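Local coordinates for protein dioxygenase (PDB 5V2D) that probably cleaves the central carbon-carbon double bond of lignin-derived stilbenes with dioxygen at a non-haem iron, as its relatives do with carotenoids, at residues L199-E204 with A236-F241; P211-F216 with V248-I253; C434-I439 with L457-A462; Y453-L458 with S466-L471. One frame throughout, in Å; residues are numbered along the deposited sequence.

Contact 1 of 4, residues L199-E204 with A236-F241; sequences LAFSYE and AMVHDF. With FE (Fe (III) ion), chain E.
The ring of Y203 lies against the backbone of M237 and V238, where the loop 236-241 carries an iron ligand past a strand of a neighbouring blade in what is, for this family, a seven-bladed beta-propeller. Y203 CB rests on V238, 4.1 Å from V238 CB. With chi1 at 75°, CG stands between the backbone N and the carbonyl carbon, and the ring reaches across to the loop. One face takes V238 N near its centre. CD1 and CE1 press on V238 O, while CD2 meets A236 O at 3.3 Å. CE2 touches M237 CA, whose hydrogen makes an off-centre CH-pi contact, and OH passes M237 CG at 3.8 Å before bonding to E156. A tyrosine suits the place because its flat ring packs on peptide atoms while its hydroxyl finds a carboxylate. V238 O also lies in the plane of the F201 ring, at its edge, 3.3 Å from CE1. Next round the F201 ring, CE2 and CD2 meet F241: the planes are 54° apart, F201 CD2 over one face of F241 near the rim. The F241 ring turns its edge to L199 O, CZ coming within 3.5 Å of that oxygen. Between V238 and F241 the loop carries H239: its ND1 is held by E156, the partner of Y203 as well, and its NE2 binds the iron at 2.1 Å.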
loop_
_atom_site.group_PDB
_atom_site.type_symbol
_atom_site.label_atom_id
_atom_site.label_comp_id
_atom_site.label_asym_id
_atom_site.label_seq_id
_atom_site.Cartn_x
_atom_site.Cartn_y
_atom_site.Cartn_z
ATOM N N LEU A 199 11.820 7.301 7.300
ATOM C CA LEU A 199 12.430 6.015 7.563
ATOM C C LEU A 199 12.062 5.119 6.385
ATOM O O LEU A 199 10.862 4.961 6.042
ATOM C CB LEU A 199 11.897 5.437 8.825
ATOM C CG LEU A 199 11.800 6.454 10.022
ATOM C CD1 LEU A 199 11.388 5.717 11.296
ATOM C CD2 LEU A 199 13.082 7.174 10.326
ATOM N N ALA A 200 13.056 4.582 5.681
ATOM C CA ALA A 200 12.804 3.887 4.468
ATOM C C ALA A 200 13.812 2.736 4.282
ATOM O O ALA A 200 14.651 2.511 5.128
ATOM C CB ALA A 200 12.883 4.881 3.308
ATOM N N PHE A 201 13.663 2.001 3.190
ATOM C CA PHE A 201 14.543 0.867 2.942
ATOM C C PHE A 201 14.478 0.506 1.473
ATOM O O PHE A 201 13.636 1.047 0.728
ATOM C CB PHE A 201 14.208 -0.310 3.842
ATOM C CG PHE A 201 12.940 -1.016 3.471
ATOM C CD1 PHE A 201 12.967 -2.149 2.579
ATOM C CD2 PHE A 201 11.725 -0.601 3.950
ATOM C CE1 PHE A 201 11.793 -2.748 2.193
ATOM C CE2 PHE A 201 10.537 -1.245 3.568
ATOM C CZ PHE A 201 10.562 -2.314 2.710
ATOM N N SER A 202 15.337 -0.418 1.051
ATOM C CA SER A 202 15.341 -0.951 -0.333
ATOM C C SER A 202 15.647 -2.461 -0.301
ATOM O O SER A 202 16.478 -2.895 0.524
ATOM C CB SER A 202 16.414 -0.229 -1.130
ATOM O OG SER A 202 16.704 -0.940 -2.335
ATOM N N TYR A 203 14.921 -3.267 -1.076
ATOM C CA TYR A 203 15.301 -4.653 -1.329
ATOM C C TYR A 203 15.584 -4.790 -2.844
ATOM O O TYR A 203 15.250 -3.894 -3.636
ATOM C CB TYR A 203 14.305 -5.693 -0.804
ATOM C CG TYR A 203 13.047 -5.822 -1.638
ATOM C CD1 TYR A 203 11.971 -4.939 -1.439
ATOM C CD2 TYR A 203 12.937 -6.797 -2.577
ATOM C CE1 TYR A 203 10.822 -5.031 -2.164
ATOM C CE2 TYR A 203 11.785 -6.927 -3.370
ATOM C CZ TYR A 203 10.735 -6.064 -3.169
ATOM O OH TYR A 203 9.580 -6.230 -3.933
ATOM N N GLU A 204 16.218 -5.893 -3.236
ATOM C CA GLU A 204 16.856 -6.002 -4.544
ATOM C C GLU A 204 17.663 -4.756 -4.843
ATOM O O GLU A 204 17.614 -4.129 -5.925
ATOM C CB GLU A 204 15.815 -6.300 -5.638
ATOM C CG GLU A 204 15.243 -7.740 -5.523
ATOM C CD GLU A 204 14.301 -8.047 -6.685
ATOM O OE1 GLU A 204 14.743 -8.150 -7.862
ATOM O OE2 GLU A 204 13.079 -8.175 -6.408
ATOM N N ALA A 236 14.127 -11.846 -1.740
ATOM C CA ALA A 236 12.731 -12.029 -1.496
ATOM C C ALA A 236 12.007 -10.712 -1.388
ATOM O O ALA A 236 12.625 -9.672 -1.035
ATOM C CB ALA A 236 12.538 -12.812 -0.204
ATOM N N MET A 237 10.685 -10.782 -1.544
ATOM C CA MET A 237 9.856 -9.540 -1.433
ATOM C C MET A 237 9.919 -9.016 0.000
ATOM O O MET A 237 9.636 -9.752 0.963
ATOM C CB MET A 237 8.413 -9.802 -1.786
ATOM C CG MET A 237 7.551 -8.516 -1.739
ATOM S SD MET A 237 5.784 -8.806 -2.063
ATOM C CE MET A 237 5.923 -8.860 -3.813
ATOM N N VAL A 238 10.260 -7.743 0.142
ATOM C CA VAL A 238 10.090 -7.028 1.410
ATOM C C VAL A 238 9.176 -5.849 1.096
ATOM O O VAL A 238 9.647 -4.731 0.652
ATOM C CB VAL A 238 11.398 -6.551 2.008
ATOM C CG1 VAL A 238 11.157 -5.994 3.410
ATOM C CG2 VAL A 238 12.382 -7.703 2.141
ATOM N N HIS A 239 7.878 -6.081 1.312
ATOM C CA HIS A 239 6.894 -5.076 0.878
ATOM C C HIS A 239 6.824 -3.904 1.868
ATOM O O HIS A 239 6.845 -2.728 1.486
ATOM C CB HIS A 239 5.521 -5.715 0.581
ATOM C CG HIS A 239 4.491 -4.713 0.132
ATOM N ND1 HIS A 239 4.634 -3.981 -1.032
ATOM C CD2 HIS A 239 3.394 -4.224 0.766
ATOM C CE1 HIS A 239 3.605 -3.161 -1.154
ATOM N NE2 HIS A 239 2.859 -3.275 -0.067
ATOM N N ASP A 240 6.625 -4.247 3.148
ATOM C CA ASP A 240 6.448 -3.276 4.216
ATOM C C ASP A 240 7.539 -3.553 5.230
ATOM O O ASP A 240 8.257 -4.529 5.121
ATOM C CB ASP A 240 5.024 -3.431 4.776
ATOM C CG ASP A 240 4.499 -2.186 5.518
ATOM O OD1 ASP A 240 5.318 -1.292 5.894
ATOM O OD2 ASP A 240 3.250 -2.146 5.784
ATOM N N PHE A 241 7.706 -2.690 6.199
ATOM C CA PHE A 241 8.675 -2.918 7.277
ATOM C C PHE A 241 8.173 -2.271 8.544
ATOM O O PHE A 241 7.083 -1.801 8.575
ATOM C CB PHE A 241 10.101 -2.472 6.865
ATOM C CG PHE A 241 10.407 -1.025 7.057
ATOM C CD1 PHE A 241 9.617 -0.058 6.553
ATOM C CD2 PHE A 241 11.551 -0.643 7.735
ATOM C CE1 PHE A 241 9.962 1.299 6.665
ATOM C CE2 PHE A 241 11.896 0.720 7.896
ATOM C CZ PHE A 241 11.097 1.678 7.372
HETATM FE FE FE E . 1.362 -1.969 0.519
HETATM O O HOH W 1 0.271 -2.703 -1.071
#

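Contact 2 of 4, residues P211-F216 with V248-I253; sequences PDLVYF and VVFPLI
F250 fills the space between L213 and Y215, and these three residues, all buried, contribute most of the area lost to the contact. Its ring enters edge first: Y215 N lies in the ring plane, CZ touches Y215 CB at 4.0 Å, and CE2 comes equally near V214 O. With CG anti to the carbonyl carbon (chi1 -69°), the ring leans across the gap toward strand 212-216. Farther along the same rim L213 slides past in the opposite direction, CD1 coming 4.2 Å from F250 CD2 and 4.3 Å from L252 CD1; leucine suits this spot because its chain is long enough to carry CD1 to both F250 and L252. Y215 offers a face instead. V248 CG2 sits 3.7 Å from the centroid of the Y215 ring, 16° off its normal, a CH-pi contact, and the phenol OH goes on to E217. F250 is further framed by F230, edge-to-face, and by F201. No hydrogen bond crosses, as expected when the strand axes stay 9.5 Å apart: each strand bonds within its own sheet, and the gap is spanned by side chains, that of F250 reaching as far as the opposite backbone. Such face-to-face packing of two antiparallel sheets through aromatic and aliphatic side chains is how successive blades of a beta-propeller meet.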
loop_
_atom_site.group_PDB
_atom_site.type_symbol
_atom_site.label_atom_id
_atom_site.label_comp_id
_atom_site.label_asym_id
_atom_site.label_seq_id
_atom_site.Cartn_x
_atom_site.Cartn_y
_atom_site.Cartn_z
ATOM N N PRO A 211 20.363 -10.064 -3.285
ATOM C CA PRO A 211 19.980 -10.228 -1.909
ATOM C C PRO A 211 20.245 -9.003 -1.017
ATOM O O PRO A 211 19.994 -9.085 0.200
ATOM C CB PRO A 211 20.903 -11.378 -1.433
ATOM C CG PRO A 211 22.161 -11.164 -2.224
ATOM C CD PRO A 211 21.690 -10.703 -3.584
ATOM N N ASP A 212 20.717 -7.901 -1.593
ATOM C CA ASP A 212 21.062 -6.740 -0.813
ATOM C C ASP A 212 19.799 -6.045 -0.263
ATOM O O ASP A 212 18.799 -5.868 -0.994
ATOM C CB ASP A 212 21.823 -5.752 -1.654
ATOM C CG ASP A 212 23.107 -6.384 -2.238
ATOM O OD1 ASP A 212 22.974 -7.045 -3.291
ATOM O OD2 ASP A 212 24.174 -6.341 -1.564
ATOM N N LEU A 213 19.903 -5.642 1.004
ATOM C CA LEU A 213 18.880 -4.910 1.739
ATOM C C LEU A 213 19.530 -3.697 2.305
ATOM O O LEU A 213 20.680 -3.751 2.742
ATOM C CB LEU A 213 18.392 -5.746 2.899
ATOM C CG LEU A 213 17.694 -7.039 2.509
ATOM C CD1 LEU A 213 17.189 -7.745 3.754
ATOM C CD2 LEU A 213 16.482 -6.781 1.657
ATOM N N VAL A 214 18.835 -2.571 2.348
ATOM C CA VAL A 214 19.401 -1.356 2.937
ATOM C C VAL A 214 18.359 -0.637 3.741
ATOM O O VAL A 214 17.238 -0.450 3.199
ATOM C CB VAL A 214 19.795 -0.280 1.884
ATOM C CG1 VAL A 214 20.783 0.717 2.437
ATOM C CG2 VAL A 214 20.111 -0.834 0.567
ATOM N N TYR A 215 18.708 -0.178 4.948
ATOM C CA TYR A 215 17.882 0.788 5.703
ATOM C C TYR A 215 18.392 2.212 5.453
ATOM O O TYR A 215 19.605 2.420 5.403
ATOM C CB TYR A 215 17.934 0.474 7.212
ATOM C CG TYR A 215 17.244 1.503 8.034
ATOM C CD1 TYR A 215 15.900 1.696 7.895
ATOM C CD2 TYR A 215 17.929 2.316 8.911
ATOM C CE1 TYR A 215 15.235 2.657 8.602
ATOM C CE2 TYR A 215 17.283 3.257 9.658
ATOM C CZ TYR A 215 15.931 3.439 9.501
ATOM O OH TYR A 215 15.256 4.419 10.179
ATOM N N PHE A 216 17.493 3.163 5.267
ATOM C CA PHE A 216 17.775 4.566 5.125
ATOM C C PHE A 216 17.002 5.412 6.127
ATOM O O PHE A 216 15.797 5.200 6.304
ATOM C CB PHE A 216 17.314 5.106 3.759
ATOM C CG PHE A 216 17.950 4.469 2.610
ATOM C CD1 PHE A 216 17.194 3.713 1.687
ATOM C CD2 PHE A 216 19.298 4.669 2.384
ATOM C CE1 PHE A 216 17.800 3.181 0.556
ATOM C CE2 PHE A 216 19.922 4.097 1.238
ATOM C CZ PHE A 216 19.146 3.340 0.341
ATOM N N VAL A 248 14.742 -1.591 13.530
ATOM C CA VAL A 248 14.071 -1.727 12.246
ATOM C C VAL A 248 13.905 -3.233 12.019
ATOM O O VAL A 248 14.789 -3.993 12.333
ATOM C CB VAL A 248 14.964 -1.096 11.192
ATOM C CG1 VAL A 248 14.461 -1.369 9.806
ATOM C CG2 VAL A 248 14.987 0.399 11.417
ATOM N N VAL A 249 12.767 -3.659 11.462
ATOM C CA VAL A 249 12.480 -5.046 11.154
ATOM C C VAL A 249 12.064 -5.158 9.685
ATOM O O VAL A 249 11.152 -4.434 9.236
ATOM C CB VAL A 249 11.339 -5.582 12.021
ATOM C CG1 VAL A 249 11.064 -7.050 11.705
ATOM C CG2 VAL A 249 11.689 -5.394 13.490
ATOM N N PHE A 250 12.735 -6.042 8.952
ATOM C CA PHE A 250 12.439 -6.333 7.533
ATOM C C PHE A 250 11.750 -7.720 7.477
ATOM O O PHE A 250 12.380 -8.732 7.725
ATOM C CB PHE A 250 13.710 -6.479 6.760
ATOM C CG PHE A 250 14.483 -5.212 6.582
ATOM C CD1 PHE A 250 15.136 -4.622 7.655
ATOM C CD2 PHE A 250 14.760 -4.746 5.288
ATOM C CE1 PHE A 250 15.881 -3.446 7.500
ATOM C CE2 PHE A 250 15.556 -3.571 5.071
ATOM C CZ PHE A 250 16.113 -2.928 6.197
ATOM N N PRO A 251 10.487 -7.765 7.108
ATOM C CA PRO A 251 9.809 -9.068 6.928
ATOM C C PRO A 251 10.034 -9.547 5.497
ATOM O O PRO A 251 9.534 -8.964 4.526
ATOM C CB PRO A 251 8.322 -8.759 7.220
ATOM C CG PRO A 251 8.312 -7.291 7.608
ATOM C CD PRO A 251 9.534 -6.655 7.075
ATOM N N LEU A 252 10.754 -10.637 5.325
ATOM C CA LEU A 252 10.943 -11.252 4.018
ATOM C C LEU A 252 9.832 -12.256 3.777
ATOM O O LEU A 252 9.755 -13.301 4.434
ATOM C CB LEU A 252 12.298 -12.005 3.921
ATOM C CG LEU A 252 13.438 -11.087 3.529
ATOM C CD1 LEU A 252 13.687 -10.130 4.669
ATOM C CD2 LEU A 252 14.672 -11.861 3.219
ATOM N N ILE A 253 8.970 -11.916 2.852
ATOM C CA ILE A 253 7.854 -12.747 2.431
ATOM C C ILE A 253 8.429 -13.900 1.560
ATOM O O ILE A 253 9.373 -13.655 0.786
ATOM C CB ILE A 253 6.894 -11.889 1.611
ATOM C CG1 ILE A 253 6.292 -10.780 2.500
ATOM C CG2 ILE A 253 5.768 -12.719 1.004
ATOM C CD1 ILE A 253 5.655 -9.635 1.695
#

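Contact 3 of 4, residues C434-I439 with L457-A462; sequences CFQEPI and LLNLIA
Q436 NE2 donates to N459 OD1 at 2.9 Å, nearly straight, landing on a lone pair in the carbonyl plane. The two amide planes stand 35° apart. N459 spends the other half of its amide on C434: ND2 points in its own plane at SG, 3.5 Å away, a long bond to a soft acceptor. Asparagine suits the site because one short amide offers both an acceptor and a donor; its CG lies anti to the carbonyl carbon (chi1 -45°), placing the group beside Q436 and C434. Leucine in its place would probably leave C434 SG without this donor and let the Q436 amide lose one of its restraints, though NE2 also bonds to R491 O and OE1 to S493. Beneath the side chains, C434 and N459 form an antiparallel hydrogen-bonded pair, the N459 N to C434 O bond being 2.7 Å, and Q436 N adds a bond to L457 O. These bonds join two neighbouring strands of a beta hairpin in one five-stranded antiparallel sheet, consistent with a blade of the family's propeller. Beyond Q436 the pairing is interrupted, and a water links E437 O to L457 N before I439 bonds to V455; the E437 carboxylate bonds to the iron ligand H495 and pairs with R375. On the opposite sheet face F435 CE1 touches L458 CD1 at 3.9 Å. At the far end I461 CG2 rests 3.9 Å from C434 SG.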
loop_
_atom_site.group_PDB
_atom_site.type_symbol
_atom_site.label_atom_id
_atom_site.label_comp_id
_atom_site.label_asym_id
_atom_site.label_seq_id
_atom_site.Cartn_x
_atom_site.Cartn_y
_atom_site.Cartn_z
ATOM N N CYS A 434 -18.236 -1.109 -0.134
ATOM C CA CYS A 434 -16.986 -1.540 0.412
ATOM C C CYS A 434 -15.984 -0.404 0.389
ATOM O O CYS A 434 -16.243 0.668 -0.166
ATOM C CB CYS A 434 -16.457 -2.745 -0.382
ATOM S SG CYS A 434 -16.144 -2.393 -2.137
ATOM N N PHE A 435 -14.877 -0.634 1.067
ATOM C CA PHE A 435 -13.966 0.427 1.422
ATOM C C PHE A 435 -12.596 0.342 0.732
ATOM O O PHE A 435 -12.138 -0.705 0.371
ATOM C CB PHE A 435 -13.713 0.400 2.893
ATOM C CG PHE A 435 -14.967 0.639 3.723
ATOM C CD1 PHE A 435 -15.446 1.902 3.940
ATOM C CD2 PHE A 435 -15.597 -0.445 4.339
ATOM C CE1 PHE A 435 -16.598 2.098 4.691
ATOM C CE2 PHE A 435 -16.739 -0.254 5.086
ATOM C CZ PHE A 435 -17.231 1.045 5.260
ATOM N N GLN A 436 -11.966 1.512 0.674
ATOM C CA GLN A 436 -10.551 1.652 0.327
ATOM C C GLN A 436 -9.821 2.075 1.601
ATOM O O GLN A 436 -10.431 2.327 2.691
ATOM C CB GLN A 436 -10.316 2.607 -0.809
ATOM C CG GLN A 436 -11.243 2.362 -1.993
ATOM C CD GLN A 436 -10.760 3.048 -3.284
ATOM O OE1 GLN A 436 -9.643 3.489 -3.368
ATOM N NE2 GLN A 436 -11.685 3.215 -4.264
ATOM N N GLU A 437 -8.496 2.051 1.525
ATOM C CA GLU A 437 -7.673 2.275 2.698
ATOM C C GLU A 437 -8.015 3.555 3.465
ATOM O O GLU A 437 -8.049 4.653 2.885
ATOM C CB GLU A 437 -6.204 2.371 2.337
ATOM C CG GLU A 437 -5.309 2.519 3.580
ATOM C CD GLU A 437 -3.828 2.762 3.250
ATOM O OE1 GLU A 437 -3.535 3.869 2.761
ATOM O OE2 GLU A 437 -2.941 1.913 3.515
ATOM N N PRO A 438 -8.168 3.456 4.789
ATOM C CA PRO A 438 -8.481 4.660 5.531
ATOM C C PRO A 438 -7.281 5.469 5.996
ATOM O O PRO A 438 -6.195 4.950 6.182
ATOM C CB PRO A 438 -9.242 4.057 6.776
ATOM C CG PRO A 438 -8.491 2.787 7.044
ATOM C CD PRO A 438 -8.212 2.235 5.617
ATOM N N ILE A 439 -7.540 6.751 6.281
ATOM C CA ILE A 439 -6.629 7.574 7.042
ATOM C C ILE A 439 -7.279 7.968 8.367
ATOM O O ILE A 439 -8.509 7.927 8.535
ATOM C CB ILE A 439 -6.218 8.839 6.350
ATOM C CG1 ILE A 439 -7.444 9.571 5.752
ATOM C CG2 ILE A 439 -5.211 8.543 5.239
ATOM C CD1 ILE A 439 -7.197 11.047 5.556
ATOM N N LEU A 457 -12.474 6.170 1.228
ATOM C CA LEU A 457 -13.368 6.040 0.116
ATOM C C LEU A 457 -14.277 4.853 0.323
ATOM O O LEU A 457 -13.843 3.752 0.710
ATOM C CB LEU A 457 -12.606 5.810 -1.215
ATOM C CG LEU A 457 -11.977 7.107 -1.806
ATOM C CD1 LEU A 457 -11.090 6.697 -2.955
ATOM C CD2 LEU A 457 -12.998 8.115 -2.290
ATOM N N LEU A 458 -15.540 5.113 0.030
ATOM C CA LEU A 458 -16.600 4.129 0.030
ATOM C C LEU A 458 -17.043 3.942 -1.421
ATOM O O LEU A 458 -17.435 4.879 -2.111
ATOM C CB LEU A 458 -17.775 4.600 0.919
ATOM C CG LEU A 458 -19.082 3.751 0.846
ATOM C CD1 LEU A 458 -18.805 2.411 1.435
ATOM C CD2 LEU A 458 -20.241 4.460 1.573
ATOM N N ASN A 459 -16.928 2.706 -1.877
ATOM C CA ASN A 459 -17.305 2.301 -3.196
ATOM C C ASN A 459 -18.736 1.731 -3.081
ATOM O O ASN A 459 -18.923 0.707 -2.423
ATOM C CB ASN A 459 -16.380 1.191 -3.761
ATOM C CG ASN A 459 -14.918 1.451 -3.531
ATOM O OD1 ASN A 459 -14.428 2.492 -3.927
ATOM N ND2 ASN A 459 -14.230 0.504 -2.737
ATOM N N LEU A 460 -19.677 2.353 -3.768
ATOM C CA LEU A 460 -21.049 1.898 -3.802
ATOM C C LEU A 460 -21.135 1.130 -5.094
ATOM O O LEU A 460 -21.358 1.699 -6.173
ATOM C CB LEU A 460 -21.999 3.070 -3.769
ATOM C CG LEU A 460 -22.459 3.758 -2.473
ATOM C CD1 LEU A 460 -22.344 2.936 -1.235
ATOM C CD2 LEU A 460 -21.711 5.038 -2.243
ATOM N N ILE A 461 -20.876 -0.150 -5.003
ATOM C CA ILE A 461 -20.493 -0.892 -6.177
ATOM C C ILE A 461 -21.629 -1.345 -7.049
ATOM O O ILE A 461 -21.378 -1.611 -8.232
ATOM C CB ILE A 461 -19.579 -2.063 -5.865
ATOM C CG1 ILE A 461 -20.161 -3.047 -4.905
ATOM C CG2 ILE A 461 -18.273 -1.590 -5.303
ATOM C CD1 ILE A 461 -19.217 -4.226 -4.681
ATOM N N ALA A 462 -22.856 -1.370 -6.533
ATOM C CA ALA A 462 -24.017 -1.632 -7.377
ATOM C C ALA A 462 -24.333 -0.406 -8.181
ATOM O O ALA A 462 -24.751 -0.543 -9.295
ATOM C CB ALA A 462 -25.221 -2.017 -6.520
HETATM O O HOH W 2 -9.660 5.567 0.846
#

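Contact 4 of 4, residues Y453-L458 with S466-L471; sequences YVVALL and SELVVL
V455 and V470 stand side by side and point the same way from facing positions of a beta hairpin, V455 CG2 being 4.1 Å from V470 CG1. The other branch, V455 CG1, lies anti to the backbone N (chi1 179°), which brings it obliquely against L468 CG at 3.8 Å. Valine fits here because its two methyls serve two neighbours at once. Glycine at this position would probably open a gap between L468 and V470 and leave both side chains less firmly held. L468 bends over the neighbouring strand, CD1 lying 3.6 Å from A456 C and close to L457 CD2. On the opposite face V469 CG1 crosses L458 CB at 4.0 Å, while V469 CG2 settles on A456 O; the small A456 makes little demand for space there. E467 runs alongside L458, its aliphatic chain extended, and OE1 passes L458 CD2 on its way to R483, with OE2 paired to R465. Six backbone bonds tie the strands together, two each from V454-L471, A456-V469 and L458-E467. Across the contact itself the side chains thus meet chiefly through hydrocarbon, so the register is set by the peptide hydrogen bonds, and the one buried carboxylate is probably kept ionised by its arginines.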
loop_
_atom_site.group_PDB
_atom_site.type_symbol
_atom_site.label_atom_id
_atom_site.label_comp_id
_atom_site.label_asym_id
_atom_site.label_seq_id
_atom_site.Cartn_x
_atom_site.Cartn_y
_atom_site.Cartn_z
ATOM N N TYR A 453 -10.992 11.605 13.433
ATOM C CA TYR A 453 -11.830 11.255 12.307
ATOM C C TYR A 453 -11.180 10.140 11.484
ATOM O O TYR A 453 -9.970 10.145 11.292
ATOM C CB TYR A 453 -12.053 12.508 11.481
ATOM C CG TYR A 453 -12.602 13.657 12.310
ATOM C CD1 TYR A 453 -11.806 14.757 12.644
ATOM C CD2 TYR A 453 -13.897 13.604 12.839
ATOM C CE1 TYR A 453 -12.275 15.786 13.453
ATOM C CE2 TYR A 453 -14.364 14.620 13.667
ATOM C CZ TYR A 453 -13.527 15.719 13.948
ATOM O OH TYR A 453 -14.003 16.779 14.705
ATOM N N VAL A 454 -11.978 9.242 10.994
ATOM C CA VAL A 454 -11.492 8.210 10.075
ATOM C C VAL A 454 -12.112 8.506 8.728
ATOM O O VAL A 454 -13.362 8.665 8.605
ATOM C CB VAL A 454 -11.957 6.846 10.545
ATOM C CG1 VAL A 454 -11.431 5.738 9.670
ATOM C CG2 VAL A 454 -11.415 6.597 11.979
ATOM N N VAL A 455 -11.274 8.583 7.693
ATOM C CA VAL A 455 -11.716 9.011 6.390
ATOM C C VAL A 455 -11.326 7.921 5.382
ATOM O O VAL A 455 -10.195 7.415 5.395
ATOM C CB VAL A 455 -11.096 10.324 6.018
ATOM C CG1 VAL A 455 -11.577 10.756 4.594
ATOM C CG2 VAL A 455 -11.448 11.390 7.049
ATOM N N ALA A 456 -12.246 7.541 4.531
ATOM C CA ALA A 456 -11.982 6.521 3.544
ATOM C C ALA A 456 -12.908 6.630 2.370
ATOM O O ALA A 456 -14.044 7.081 2.518
ATOM C CB ALA A 456 -12.174 5.118 4.152
ATOM N N LEU A 457 -12.474 6.170 1.228
ATOM C CA LEU A 457 -13.368 6.040 0.116
ATOM C C LEU A 457 -14.277 4.853 0.323
ATOM O O LEU A 457 -13.843 3.752 0.710
ATOM C CB LEU A 457 -12.606 5.810 -1.215
ATOM C CG LEU A 457 -11.977 7.107 -1.806
ATOM C CD1 LEU A 457 -11.090 6.697 -2.955
ATOM C CD2 LEU A 457 -12.998 8.115 -2.290
ATOM N N LEU A 458 -15.540 5.113 0.030
ATOM C CA LEU A 458 -16.600 4.129 0.030
ATOM C C LEU A 458 -17.043 3.942 -1.421
ATOM O O LEU A 458 -17.435 4.879 -2.111
ATOM C CB LEU A 458 -17.775 4.600 0.919
ATOM C CG LEU A 458 -19.082 3.751 0.846
ATOM C CD1 LEU A 458 -18.805 2.411 1.435
ATOM C CD2 LEU A 458 -20.241 4.460 1.573
ATOM N N SER A 466 -19.079 6.658 -5.843
ATOM C CA SER A 466 -18.050 6.761 -4.845
ATOM C C SER A 466 -18.359 7.931 -3.947
ATOM O O SER A 466 -18.855 8.955 -4.407
ATOM C CB SER A 466 -16.660 6.972 -5.524
ATOM O OG SER A 466 -16.353 5.904 -6.387
ATOM N N GLU A 467 -18.068 7.776 -2.667
ATOM C CA GLU A 467 -18.124 8.854 -1.669
ATOM C C GLU A 467 -16.849 8.804 -0.869
ATOM O O GLU A 467 -16.332 7.709 -0.649
ATOM C CB GLU A 467 -19.282 8.625 -0.624
ATOM C CG GLU A 467 -20.613 8.630 -1.319
ATOM C CD GLU A 467 -21.829 8.319 -0.360
ATOM O OE1 GLU A 467 -21.616 7.837 0.717
ATOM O OE2 GLU A 467 -22.973 8.567 -0.714
ATOM N N LEU A 468 -16.391 9.948 -0.400
ATOM C CA LEU A 468 -15.377 9.938 0.604
ATOM C C LEU A 468 -16.113 10.110 1.987
ATOM O O LEU A 468 -16.771 11.169 2.217
ATOM C CB LEU A 468 -14.448 11.082 0.386
ATOM C CG LEU A 468 -13.178 11.115 1.210
ATOM C CD1 LEU A 468 -12.321 9.902 0.938
ATOM C CD2 LEU A 468 -12.432 12.436 0.913
ATOM N N VAL A 469 -16.089 9.079 2.825
ATOM C CA VAL A 469 -16.837 9.137 4.092
ATOM C C VAL A 469 -15.948 9.571 5.254
ATOM O O VAL A 469 -14.736 9.263 5.277
ATOM C CB VAL A 469 -17.537 7.827 4.435
ATOM C CG1 VAL A 469 -18.604 7.585 3.382
ATOM C CG2 VAL A 469 -16.598 6.651 4.620
ATOM N N VAL A 470 -16.543 10.311 6.186
ATOM C CA VAL A 470 -15.862 10.749 7.368
ATOM C C VAL A 470 -16.603 10.250 8.612
ATOM O O VAL A 470 -17.771 10.580 8.807
ATOM C CB VAL A 470 -15.809 12.285 7.405
ATOM C CG1 VAL A 470 -15.015 12.723 8.647
ATOM C CG2 VAL A 470 -15.217 12.887 6.113
ATOM N N LEU A 471 -15.940 9.436 9.420
ATOM C CA LEU A 471 -16.525 8.857 10.664
ATOM C C LEU A 471 -15.787 9.417 11.843
ATOM O O LEU A 471 -14.630 9.892 11.752
ATOM C CB LEU A 471 -16.427 7.329 10.696
ATOM C CG LEU A 471 -17.410 6.605 9.787
ATOM C CD1 LEU A 471 -17.076 6.773 8.274
ATOM C CD2 LEU A 471 -17.430 5.134 10.177
#

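Overall arrangement
The four contacts form two pairs on opposite sides of the chain's centre. Contacts 1 and 2, with centres about 5 Å apart, share a blade: S202 N to V214 O and A200 N to F216 O, both 2.9 Å, probably join their strands, and F241 of contact 1 also packs on V248 of contact 2. Contacts 3 and 4, about 7 Å between centres, share L457 and L458. Between contacts 1 and 3 the centres are about 27 Å apart, yet their nearest atoms come to about 8 Å. The iron relates these two: contact 1 supplies H239, while E437 of contact 3 holds H495 from the second shell.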